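Local structure of histone-lysine N-methyltransferase, H3 lysine-9 specific SUVH6 (6A5K) at residues Leu16-Cys21 and Ala48-Leu52; Cys21-Leu25 and Leu42-Glu47; Asp125-Gly131 and Val212-Arg218; Ser164-Pro170 and Leu195-Tyr201. The protein methylates histone H3, with S-adenosylmethionine as methyl donor, and probably binds DNA methylated in non-CG contexts through its SRA domain. The protein carries 1 engineered substitution. All coordinates share one frame; numbering follows the deposited sequence.

Interaction 1. Residues Leu16-Cys21 and Ala48-Leu52; sequences LFHGVC and ASTIL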
# COMPACT_ATOMS: atom_id res chain seq x y z
N LEU A 16 -8.78 -0.33 7.90
CA LEU A 16 -10.21 -0.24 8.17
C LEU A 16 -10.80 1.06 7.61
O LEU A 16 -11.83 1.05 6.93
CB LEU A 16 -10.47 -0.34 9.68
CG LEU A 16 -11.93 -0.39 10.13
CD1 LEU A 16 -12.57 -1.72 9.71
CD2 LEU A 16 -12.03 -0.18 11.64
N PHE A 17 -10.12 2.17 7.89
CA PHE A 17 -10.54 3.47 7.38
C PHE A 17 -10.68 3.47 5.85
O PHE A 17 -11.72 3.87 5.31
CB PHE A 17 -9.55 4.55 7.80
CG PHE A 17 -9.79 5.87 7.14
CD1 PHE A 17 -10.84 6.68 7.55
CD2 PHE A 17 -8.98 6.31 6.11
CE1 PHE A 17 -11.07 7.91 6.95
CE2 PHE A 17 -9.20 7.54 5.50
CZ PHE A 17 -10.25 8.33 5.93
N HIS A 18 -9.65 3.00 5.15
CA HIS A 18 -9.72 3.00 3.69
C HIS A 18 -10.75 2.02 3.15
O HIS A 18 -11.38 2.26 2.11
CB HIS A 18 -8.34 2.73 3.09
CG HIS A 18 -7.45 3.94 3.11
ND1 HIS A 18 -7.58 4.97 2.20
CD2 HIS A 18 -6.48 4.32 3.97
CE1 HIS A 18 -6.71 5.92 2.48
NE2 HIS A 18 -6.03 5.56 3.55
N GLY A 19 -10.96 0.92 3.88
CA GLY A 19 -11.99 -0.04 3.54
C GLY A 19 -13.35 0.64 3.55
O GLY A 19 -14.13 0.51 2.60
N VAL A 20 -13.63 1.38 4.61
CA VAL A 20 -14.89 2.10 4.73
C VAL A 20 -15.04 3.18 3.65
O VAL A 20 -16.10 3.31 3.02
CB VAL A 20 -15.04 2.74 6.13
CG1 VAL A 20 -16.29 3.62 6.18
CG2 VAL A 20 -15.11 1.64 7.18
N CYS A 21 -13.98 3.97 3.43
CA CYS A 21 -13.96 4.95 2.34
C CYS A 21 -14.38 4.33 1.00
O CYS A 21 -15.27 4.85 0.30
CB CYS A 21 -12.57 5.57 2.18
SG CYS A 21 -12.09 6.76 3.45
N ALA A 48 -16.32 8.30 6.62
CA ALA A 48 -15.57 7.19 7.19
C ALA A 48 -15.02 7.56 8.56
O ALA A 48 -15.06 6.75 9.49
CB ALA A 48 -14.43 6.77 6.25
N SER A 49 -14.50 8.79 8.66
CA SER A 49 -13.98 9.28 9.94
C SER A 49 -15.07 9.28 11.00
O SER A 49 -14.83 8.86 12.13
CB SER A 49 -13.40 10.69 9.79
OG SER A 49 -12.27 10.71 8.94
N THR A 50 -16.26 9.75 10.64
CA THR A 50 -17.37 9.78 11.58
C THR A 50 -17.72 8.37 12.05
O THR A 50 -17.92 8.14 13.26
CB THR A 50 -18.62 10.44 10.97
OG1 THR A 50 -18.36 11.83 10.74
CG2 THR A 50 -19.81 10.30 11.90
N ILE A 51 -17.76 7.43 11.11
CA ILE A 51 -18.08 6.04 11.44
C ILE A 51 -17.05 5.43 12.40
O ILE A 51 -17.41 4.80 13.40
CB ILE A 51 -18.20 5.18 10.17
CG1 ILE A 51 -19.45 5.61 9.38
CG2 ILE A 51 -18.29 3.70 10.52
CD1 ILE A 51 -19.51 5.07 7.97
N LEU A 52 -15.77 5.64 12.11
CA LEU A 52 -14.72 5.12 12.99
C LEU A 52 -14.76 5.79 14.37
O LEU A 52 -14.52 5.14 15.39
CB LEU A 52 -13.34 5.31 12.34
CG LEU A 52 -12.79 4.12 11.55
CD1 LEU A 52 -13.53 3.88 10.24
CD2 LEU A 52 -11.30 4.30 11.30
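Phe17 swings its ring anti to the backbone N (chi1 171°) and Val20 turns its CG1 methyl the same way, and these two choices carry these two side chains toward Ala48 on the facing helix. The Ala48 methyl sits in the middle of the contact. Ala48 CB lies 3.6 Å from Phe17 CE1, meeting the ring obliquely, and Val20 CG1 closes in on the same CB at 3.7 Å. Cys21 SG is a third neighbour, again 3.6 Å from Ala48 CB, while also resting over one face of the Phe17 ring, offset toward its rim. A side chain no larger than a methyl suits this spot, where Cys21 and Ala48 bring the two backbones nearest together and the helix axes approach to 9.4 Å. One turn on, Leu52 packs with both branches. Leu52 CD2 lies against Phe17 CB at 3.9 Å; Leu52 CD1 meets Val20 CG2 at 4.1 Å, the two side chains sliding past each other in opposite directions. Ile51 adds a flank, CD1 to Val20 CG1 4.0 Å. Ser49 brings its OG near Phe17 CE1, but the hydroxyl is satisfied within its own helix by Asp45 O. No hydrogen bond crosses the interface, which rests mainly on apolar surfaces. The two helices run at 127° to each other, steeply inclined rather than strictly antiparallel. They pack against both helix 412-420 of the SET region, through Leu420 on Leu16, Val20 and Leu52, and helix 81-87 of the SRA region, through Ile86 on Phe17 and Ser49.

Interaction 2. Residues Cys21-Leu25 and Leu42-Glu47; sequences CRKIL and LRIDFE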
# COMPACT_ATOMS: atom_id res chain seq x y z
N CYS A 21 -13.98 3.97 3.43
CA CYS A 21 -13.96 4.95 2.34
C CYS A 21 -14.38 4.33 1.00
O CYS A 21 -15.27 4.85 0.30
CB CYS A 21 -12.57 5.57 2.18
SG CYS A 21 -12.09 6.76 3.45
N ARG A 22 -13.73 3.23 0.65
CA ARG A 22 -13.94 2.65 -0.68
C ARG A 22 -15.26 1.89 -0.76
O ARG A 22 -15.80 1.71 -1.85
CB ARG A 22 -12.75 1.76 -1.05
CG ARG A 22 -11.48 2.60 -1.30
CD ARG A 22 -10.44 1.87 -2.14
NE ARG A 22 -9.41 2.79 -2.62
CZ ARG A 22 -9.50 3.51 -3.74
NH1 ARG A 22 -10.58 3.40 -4.50
NH2 ARG A 22 -8.52 4.32 -4.10
N LYS A 23 -15.79 1.45 0.37
CA LYS A 23 -17.12 0.84 0.36
C LYS A 23 -18.20 1.92 0.17
O LYS A 23 -19.19 1.72 -0.56
CB LYS A 23 -17.37 0.05 1.65
CG LYS A 23 -18.78 -0.52 1.76
CD LYS A 23 -19.07 -1.56 0.67
CE LYS A 23 -18.08 -2.72 0.73
NZ LYS A 23 -18.54 -3.87 -0.11
N ILE A 24 -18.02 3.07 0.82
CA ILE A 24 -18.94 4.18 0.61
C ILE A 24 -18.89 4.63 -0.85
O ILE A 24 -19.93 4.86 -1.49
CB ILE A 24 -18.60 5.38 1.53
CG1 ILE A 24 -18.81 5.00 3.00
CG2 ILE A 24 -19.46 6.59 1.18
CD1 ILE A 24 -18.32 6.06 3.97
N LEU A 25 -17.68 4.71 -1.39
CA LEU A 25 -17.50 5.10 -2.78
C LEU A 25 -18.13 4.07 -3.72
O LEU A 25 -18.74 4.43 -4.72
CB LEU A 25 -16.01 5.28 -3.11
CG LEU A 25 -15.68 5.76 -4.53
CD1 LEU A 25 -16.22 7.16 -4.76
CD2 LEU A 25 -14.18 5.73 -4.75
N LEU A 42 -19.79 14.87 -1.95
CA LEU A 42 -19.71 13.75 -1.04
C LEU A 42 -18.29 13.73 -0.49
O LEU A 42 -17.33 14.01 -1.21
CB LEU A 42 -20.05 12.43 -1.75
CG LEU A 42 -19.50 11.11 -1.19
CD1 LEU A 42 -20.11 10.81 0.16
CD2 LEU A 42 -19.78 9.98 -2.16
N ARG A 43 -18.15 13.45 0.80
CA ARG A 43 -16.84 13.40 1.43
C ARG A 43 -16.63 12.06 2.10
O ARG A 43 -16.93 11.91 3.28
CB ARG A 43 -16.70 14.54 2.44
CG ARG A 43 -16.62 15.92 1.83
CD ARG A 43 -15.57 16.75 2.55
NE ARG A 43 -14.23 16.20 2.36
CZ ARG A 43 -13.16 16.58 3.05
NH1 ARG A 43 -13.27 17.51 3.99
NH2 ARG A 43 -11.98 16.02 2.81
N ILE A 44 -16.12 11.08 1.36
CA ILE A 44 -16.02 9.73 1.88
C ILE A 44 -15.05 9.67 3.07
O ILE A 44 -15.24 8.86 3.97
CB ILE A 44 -15.60 8.70 0.80
CG1 ILE A 44 -14.17 8.96 0.30
CG2 ILE A 44 -16.60 8.71 -0.36
CD1 ILE A 44 -13.74 8.02 -0.82
N ASP A 45 -14.04 10.53 3.08
CA ASP A 45 -13.08 10.53 4.19
C ASP A 45 -13.75 11.06 5.46
O ASP A 45 -13.53 10.54 6.55
CB ASP A 45 -11.84 11.37 3.85
CG ASP A 45 -12.17 12.79 3.44
OD1 ASP A 45 -13.20 13.01 2.76
OD2 ASP A 45 -11.39 13.70 3.79
N PHE A 46 -14.58 12.09 5.31
CA PHE A 46 -15.31 12.65 6.43
C PHE A 46 -16.31 11.64 7.01
O PHE A 46 -16.39 11.45 8.23
CB PHE A 46 -16.05 13.92 5.99
CG PHE A 46 -16.58 14.74 7.12
CD1 PHE A 46 -15.82 15.77 7.66
CD2 PHE A 46 -17.83 14.49 7.65
CE1 PHE A 46 -16.31 16.54 8.70
CE2 PHE A 46 -18.33 15.25 8.70
CZ PHE A 46 -17.57 16.28 9.22
N GLU A 47 -17.06 10.98 6.12
CA GLU A 47 -18.05 10.00 6.54
C GLU A 47 -17.41 8.79 7.21
O GLU A 47 -17.89 8.31 8.26
CB GLU A 47 -18.91 9.57 5.34
CG GLU A 47 -19.72 10.70 4.74
CD GLU A 47 -20.75 10.24 3.73
OE1 GLU A 47 -20.85 9.02 3.48
OE2 GLU A 47 -21.47 11.10 3.18
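Ile44 presses into the backbone of the helix that carries Cys21, and together with Cys21 and Ile24 it makes the dense part of the contact: Ile44 CD1 reaches Cys21 O at 3.7 Å and lies 4.0 Å from Cys21 CB. The reach depends on an unusual setting of the side chain, with CG1 placed between the backbone N and the carbonyl carbon (chi1 66°), which directs the longer branch at the neighbouring helix. The shorter branch is used as well, since Ile44 CG2 meets Ile24 CG2 at 3.9 Å as the two isoleucines slide past each other in opposite directions. Beta-branched residues serve well in such a place because their two branches can touch two neighbours at once, here Cys21 and Ile24. Glu47 packs with CB and with OE1, which lie 3.8 Å from Ile24 CD1 and 3.6 Å from Ile24 CG2 respectively. Elsewhere the contact thins out: Leu25 CB stands 4.2 Å from Ile44 CD1, and Leu42 CD1 only grazes Ile24 CG2 at 4.4 Å. Beyond this edge Arg43, at the N-cap position of helix 44-54, turns its exposed side chain away and pairs with Asp45, NH2 to OD2 2.6 Å. The arrangement is that of two helices consecutive in the chain, helix 5-29 packing on the N-terminal first turn of helix 44-54. No hydrogen bond joins the two segments. Both carboxylate oxygens of Glu47 have hydrogen-bond partners outside them, Arg37 forming a salt bridge with OE2, which is consistent with a charged carboxylate.

Interaction 3. Residues Asp125-Gly131 and Val212-Arg218; sequences DVLTYTG and VFKFQLR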
# COMPACT_ATOMS: atom_id res chain seq x y z
N ASP A 125 18.47 17.89 5.92
CA ASP A 125 17.93 17.88 7.28
C ASP A 125 17.27 19.21 7.65
O ASP A 125 16.64 19.33 8.70
CB ASP A 125 19.03 17.55 8.30
CG ASP A 125 20.21 18.50 8.21
OD1 ASP A 125 20.53 18.95 7.09
OD2 ASP A 125 20.81 18.79 9.27
N VAL A 126 17.40 20.21 6.77
CA VAL A 126 16.88 21.55 7.04
C VAL A 126 15.58 21.82 6.27
O VAL A 126 15.43 21.46 5.10
CB VAL A 126 17.92 22.63 6.68
CG1 VAL A 126 17.38 24.02 6.98
CG2 VAL A 126 19.21 22.39 7.45
N LEU A 127 14.63 22.46 6.94
CA LEU A 127 13.31 22.73 6.38
C LEU A 127 12.89 24.16 6.75
O LEU A 127 13.04 24.56 7.89
CB LEU A 127 12.31 21.70 6.91
CG LEU A 127 10.81 21.76 6.62
CD1 LEU A 127 10.25 20.34 6.63
CD2 LEU A 127 10.08 22.61 7.64
N THR A 128 12.39 24.92 5.78
CA THR A 128 11.81 26.22 6.10
C THR A 128 10.29 26.15 5.97
O THR A 128 9.77 25.68 4.96
CB THR A 128 12.34 27.35 5.20
OG1 THR A 128 11.79 27.21 3.88
CG2 THR A 128 13.86 27.33 5.12
N TYR A 129 9.60 26.61 6.99
CA TYR A 129 8.16 26.45 7.09
C TYR A 129 7.47 27.80 7.23
O TYR A 129 7.89 28.63 8.03
CB TYR A 129 7.81 25.55 8.27
CG TYR A 129 6.33 25.41 8.51
CD1 TYR A 129 5.56 24.56 7.72
CD2 TYR A 129 5.71 26.12 9.53
CE1 TYR A 129 4.20 24.43 7.94
CE2 TYR A 129 4.35 25.99 9.75
CZ TYR A 129 3.60 25.15 8.96
OH TYR A 129 2.25 25.04 9.19
N THR A 130 6.40 28.02 6.47
CA THR A 130 5.70 29.30 6.53
C THR A 130 4.50 29.24 7.48
O THR A 130 3.69 28.31 7.43
CB THR A 130 5.24 29.75 5.14
OG1 THR A 130 6.36 29.73 4.25
CG2 THR A 130 4.65 31.15 5.19
N GLY A 131 4.38 30.26 8.33
CA GLY A 131 3.46 30.25 9.45
C GLY A 131 1.99 30.43 9.15
O GLY A 131 1.58 30.51 7.99
N VAL A 212 4.22 37.73 7.04
CA VAL A 212 4.17 36.32 7.45
C VAL A 212 5.36 35.88 8.30
O VAL A 212 6.45 36.45 8.22
CB VAL A 212 4.08 35.36 6.23
CG1 VAL A 212 2.83 35.64 5.41
CG2 VAL A 212 5.34 35.47 5.37
N PHE A 213 5.15 34.84 9.11
CA PHE A 213 6.22 34.24 9.89
C PHE A 213 6.81 33.03 9.18
O PHE A 213 6.09 32.23 8.58
CB PHE A 213 5.71 33.83 11.28
CG PHE A 213 5.33 34.98 12.15
CD1 PHE A 213 4.01 35.42 12.20
CD2 PHE A 213 6.28 35.64 12.91
CE1 PHE A 213 3.66 36.49 13.00
CE2 PHE A 213 5.93 36.71 13.71
CZ PHE A 213 4.62 37.14 13.75
N LYS A 214 8.13 32.90 9.26
CA LYS A 214 8.82 31.74 8.71
C LYS A 214 9.72 31.13 9.79
O LYS A 214 10.27 31.85 10.62
CB LYS A 214 9.64 32.12 7.48
CG LYS A 214 8.79 32.65 6.33
CD LYS A 214 9.23 32.07 5.00
CE LYS A 214 8.29 32.49 3.88
NZ LYS A 214 8.59 31.78 2.60
N PHE A 215 9.85 29.81 9.76
CA PHE A 215 10.55 29.06 10.80
C PHE A 215 11.57 28.14 10.14
O PHE A 215 11.28 27.53 9.11
CB PHE A 215 9.57 28.23 11.64
CG PHE A 215 8.48 29.04 12.30
CD1 PHE A 215 7.35 29.42 11.59
CD2 PHE A 215 8.58 29.41 13.64
CE1 PHE A 215 6.35 30.17 12.19
CE2 PHE A 215 7.59 30.15 14.25
CZ PHE A 215 6.47 30.53 13.53
N GLN A 216 12.76 28.03 10.72
CA GLN A 216 13.71 27.04 10.24
C GLN A 216 13.77 25.86 11.21
O GLN A 216 13.99 26.05 12.40
CB GLN A 216 15.11 27.65 10.06
CG GLN A 216 16.17 26.61 9.74
CD GLN A 216 17.51 27.24 9.44
OE1 GLN A 216 17.66 27.95 8.45
NE2 GLN A 216 18.50 26.98 10.28
N LEU A 217 13.56 24.66 10.68
CA LEU A 217 13.65 23.44 11.48
C LEU A 217 14.78 22.56 10.97
O LEU A 217 15.10 22.57 9.78
CB LEU A 217 12.33 22.66 11.44
CG LEU A 217 11.07 23.32 12.01
CD1 LEU A 217 10.44 24.29 11.01
CD2 LEU A 217 10.05 22.27 12.45
N ARG A 218 15.39 21.81 11.88
CA ARG A 218 16.45 20.88 11.51
C ARG A 218 16.16 19.49 12.08
O ARG A 218 15.81 19.35 13.25
CB ARG A 218 17.82 21.38 11.99
CG ARG A 218 18.98 20.50 11.55
CD ARG A 218 20.32 21.00 12.10
NE ARG A 218 20.61 22.36 11.67
CZ ARG A 218 21.29 22.68 10.57
NH1 ARG A 218 21.74 21.72 9.78
NH2 ARG A 218 21.50 23.95 10.26
O HOH W 1 22.39 20.79 6.60
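Val126 lays its CG2 methyl over one face of the Arg218 guanidinium, 3.4 Å above the plane and offset toward the rim. This overlap marks one end of an antiparallel strand pair in the curled sheet of the SRA domain, strand 126-130 running beside strand 211-219. Leu127 and Leu217 form a hydrogen-bonded pair, and their bond from Leu217 N to Leu127 O is nearly straight (2.8 Å, 175°). Tyr129 and Phe215 make the next such pair, exchanging two backbone bonds, while Gly131 N extends the ladder to Phe213 O. Side chains alternate between the faces. On the one holding the large apolar residues, Leu127 and Leu217 lie side by side with CD2 and CD1 3.8 Å apart, and the same Leu217 CD1 touches Tyr129 CB at 4.0 Å. Phe215 CD1 approaches the Tyr129 ring at its edge. Gly131, bare of a side chain, lets its CA sit 4.0 Å from Phe215 CE1 in the plane of that ring. Leu161 of helix 156-167 packs on both aromatic rings, and Ile111 of strand 105-113 touches Tyr129 and Leu217. The opposite face carries Val126, Thr128, Thr130, Lys214, Gln216 and Arg218, mostly polar or charged side chains, all of them exposed or partly exposed. Arg218 makes a salt bridge through NE with Glu199. Arg218 NH1 forms a second one with Asp125, donating to OD2 at 3.1 Å on the syn side, 35° out of the carboxylate plane, and a water donates to the other oxygen, Asp125 OD1, at 2.7 Å.

Interaction 4. Residues Ser164-Pro170 and Leu195-Tyr201; sequences SIEKQTP and LYLVEKY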
# COMPACT_ATOMS: atom_id res chain seq x y z
N SER A 164 8.66 26.48 20.79
CA SER A 164 9.43 25.26 20.57
C SER A 164 10.93 25.54 20.48
O SER A 164 11.75 24.73 20.91
CB SER A 164 8.97 24.54 19.30
OG SER A 164 7.71 23.91 19.49
N ILE A 165 11.28 26.69 19.92
CA ILE A 165 12.68 27.12 19.84
C ILE A 165 13.31 27.24 21.22
O ILE A 165 14.41 26.71 21.46
CB ILE A 165 12.81 28.48 19.12
CG1 ILE A 165 12.25 28.38 17.70
CG2 ILE A 165 14.26 28.94 19.09
CD1 ILE A 165 12.19 29.71 16.97
N GLU A 166 12.62 27.91 22.12
CA GLU A 166 13.14 28.12 23.47
C GLU A 166 13.19 26.83 24.27
O GLU A 166 14.15 26.60 25.01
CB GLU A 166 12.31 29.15 24.24
CG GLU A 166 11.85 30.34 23.43
CD GLU A 166 10.74 31.11 24.12
OE1 GLU A 166 10.50 30.88 25.33
OE2 GLU A 166 10.11 31.97 23.46
N LYS A 167 12.18 25.98 24.12
CA LYS A 167 12.15 24.74 24.89
C LYS A 167 12.96 23.62 24.23
O LYS A 167 13.33 22.64 24.89
CB LYS A 167 10.70 24.27 25.10
CG LYS A 167 9.79 25.32 25.71
CD LYS A 167 10.15 25.59 27.16
CE LYS A 167 8.94 26.08 27.93
NZ LYS A 167 8.78 27.56 27.81
N GLN A 168 13.25 23.78 22.94
CA GLN A 168 13.95 22.76 22.16
C GLN A 168 13.25 21.41 22.27
O GLN A 168 13.88 20.38 22.46
CB GLN A 168 15.41 22.66 22.58
CG GLN A 168 16.26 23.81 22.05
CD GLN A 168 16.29 23.84 20.53
OE1 GLN A 168 16.85 22.95 19.89
NE2 GLN A 168 15.68 24.86 19.95
N THR A 169 11.93 21.46 22.16
CA THR A 169 11.10 20.26 22.16
C THR A 169 10.85 19.77 20.73
O THR A 169 10.81 20.58 19.80
CB THR A 169 9.75 20.53 22.86
OG1 THR A 169 9.24 21.79 22.42
CG2 THR A 169 9.95 20.58 24.37
N PRO A 170 10.70 18.45 20.55
CA PRO A 170 10.58 17.91 19.19
C PRO A 170 9.26 18.27 18.50
O PRO A 170 8.23 18.47 19.16
CB PRO A 170 10.69 16.39 19.42
CG PRO A 170 10.14 16.19 20.80
CD PRO A 170 10.62 17.40 21.58
N LEU A 195 11.11 13.61 13.36
CA LEU A 195 11.18 14.63 14.39
C LEU A 195 12.21 15.70 14.07
O LEU A 195 13.32 15.40 13.62
CB LEU A 195 11.50 14.00 15.74
CG LEU A 195 10.49 12.98 16.26
CD1 LEU A 195 10.93 12.45 17.62
CD2 LEU A 195 9.11 13.59 16.34
N TYR A 196 11.83 16.95 14.31
CA TYR A 196 12.68 18.10 14.03
C TYR A 196 12.76 19.01 15.25
O TYR A 196 11.91 18.95 16.13
CB TYR A 196 12.14 18.90 12.83
CG TYR A 196 12.33 18.27 11.47
CD1 TYR A 196 13.09 18.90 10.50
CD2 TYR A 196 11.72 17.05 11.15
CE1 TYR A 196 13.26 18.34 9.24
CE2 TYR A 196 11.89 16.48 9.90
CZ TYR A 196 12.65 17.13 8.95
OH TYR A 196 12.82 16.57 7.70
N LEU A 197 13.79 19.86 15.28
CA LEU A 197 13.87 20.92 16.26
C LEU A 197 13.70 22.25 15.55
O LEU A 197 14.15 22.41 14.41
CB LEU A 197 15.20 20.89 17.01
CG LEU A 197 15.46 19.69 17.93
CD1 LEU A 197 16.85 19.74 18.54
CD2 LEU A 197 14.41 19.60 19.03
N VAL A 198 13.05 23.21 16.20
CA VAL A 198 12.91 24.55 15.63
C VAL A 198 14.09 25.42 16.10
O VAL A 198 14.33 25.57 17.29
CB VAL A 198 11.57 25.20 16.03
CG1 VAL A 198 11.23 26.33 15.08
CG2 VAL A 198 10.44 24.14 16.04
N GLU A 199 14.81 25.99 15.14
CA GLU A 199 16.06 26.69 15.43
C GLU A 199 15.89 28.20 15.51
O GLU A 199 16.50 28.86 16.35
CB GLU A 199 17.11 26.35 14.37
CG GLU A 199 17.53 24.90 14.35
CD GLU A 199 18.68 24.63 13.39
OE1 GLU A 199 18.73 25.29 12.33
OE2 GLU A 199 19.52 23.76 13.70
N LYS A 200 15.07 28.75 14.62
CA LYS A 200 14.86 30.20 14.59
C LYS A 200 13.62 30.54 13.79
O LYS A 200 13.11 29.72 13.03
CB LYS A 200 16.08 30.91 13.99
CG LYS A 200 16.30 30.61 12.51
CD LYS A 200 17.50 31.38 11.96
CE LYS A 200 17.89 30.89 10.57
NZ LYS A 200 19.11 31.59 10.06
N TYR A 201 13.13 31.76 13.97
CA TYR A 201 12.05 32.25 13.13
C TYR A 201 12.30 33.70 12.75
O TYR A 201 13.11 34.40 13.35
CB TYR A 201 10.70 32.09 13.84
CG TYR A 201 10.37 33.16 14.85
CD1 TYR A 201 9.51 34.20 14.52
CD2 TYR A 201 10.89 33.12 16.13
CE1 TYR A 201 9.20 35.18 15.44
CE2 TYR A 201 10.58 34.09 17.06
CZ TYR A 201 9.73 35.12 16.71
OH TYR A 201 9.42 36.09 17.63
O HOH W 2 12.40 22.74 18.91
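Within the SRA domain the last turn of helix 156-167 lies on strand 190-205, and Ile165 and Val198 form the centre of this helix-on-sheet contact. They cross at about a right angle, with Ile165 CG1 and Val198 CG1 only 3.5 Å apart, tighter than usual for carbons. Ile165 CD1 reaches on to the Tyr201 ring, meeting CD2 at its edge at 3.7 Å, while Ser164 CB packs against the other Val198 branch, CG2, at 3.6 Å. The small Ser164 and the beta-branched Ile165 and Val198 let the helix lie close to the strand. The helix ends at Lys167, and Gln168, with positive phi (53°), turns the chain away, while its side chain, bent at chi2, folds back to tie the end down. Gln168 NE2 gives an almost straight bond to Ile165 O (2.7 Å, 177°), lying in the carbonyl plane on a lone pair. The same nitrogen donates to Val198 O at 3.1 Å, less directly and tilted from that carbonyl plane, and so couples helix and strand. Gln168 OE1 meanwhile rests against Leu197 CD1. A bridging water strengthens the junction: it accepts from Val198 N at 2.8 Å and donates to Ser164 O and Thr169 O. Thr169 and Pro170 then lead the chain into strand 171-176, which pairs antiparallel with strand 190-205. A helix packed on the curved sheet and followed directly by one of its strands is thus part of the framework of this SRA domain, a member of the PUA clan.

Overall arrangement
Interactions 1 and 2 hold the same two helices, 5-29 and 44-54, and share Cys21; their centres are about 7 Å apart. Interaction 1 is the buried, largely apolar half, whereas interaction 2 is only partly buried and mixes methyl packing with a carboxylate. Interactions 3 and 4 belong to the SRA domain, with centres over 30 Å from those of the helical pair. Both are partly buried, and both reach the same sheet, where Glu199 of 195-201 links them by holding Gln216 and Arg218 of 212-218. Their chemistry differs: a backbone ladder with a salt bridge at one end joins strand to strand in interaction 3, while interaction 4 relies on one side-chain amide, a water and tight apolar packing.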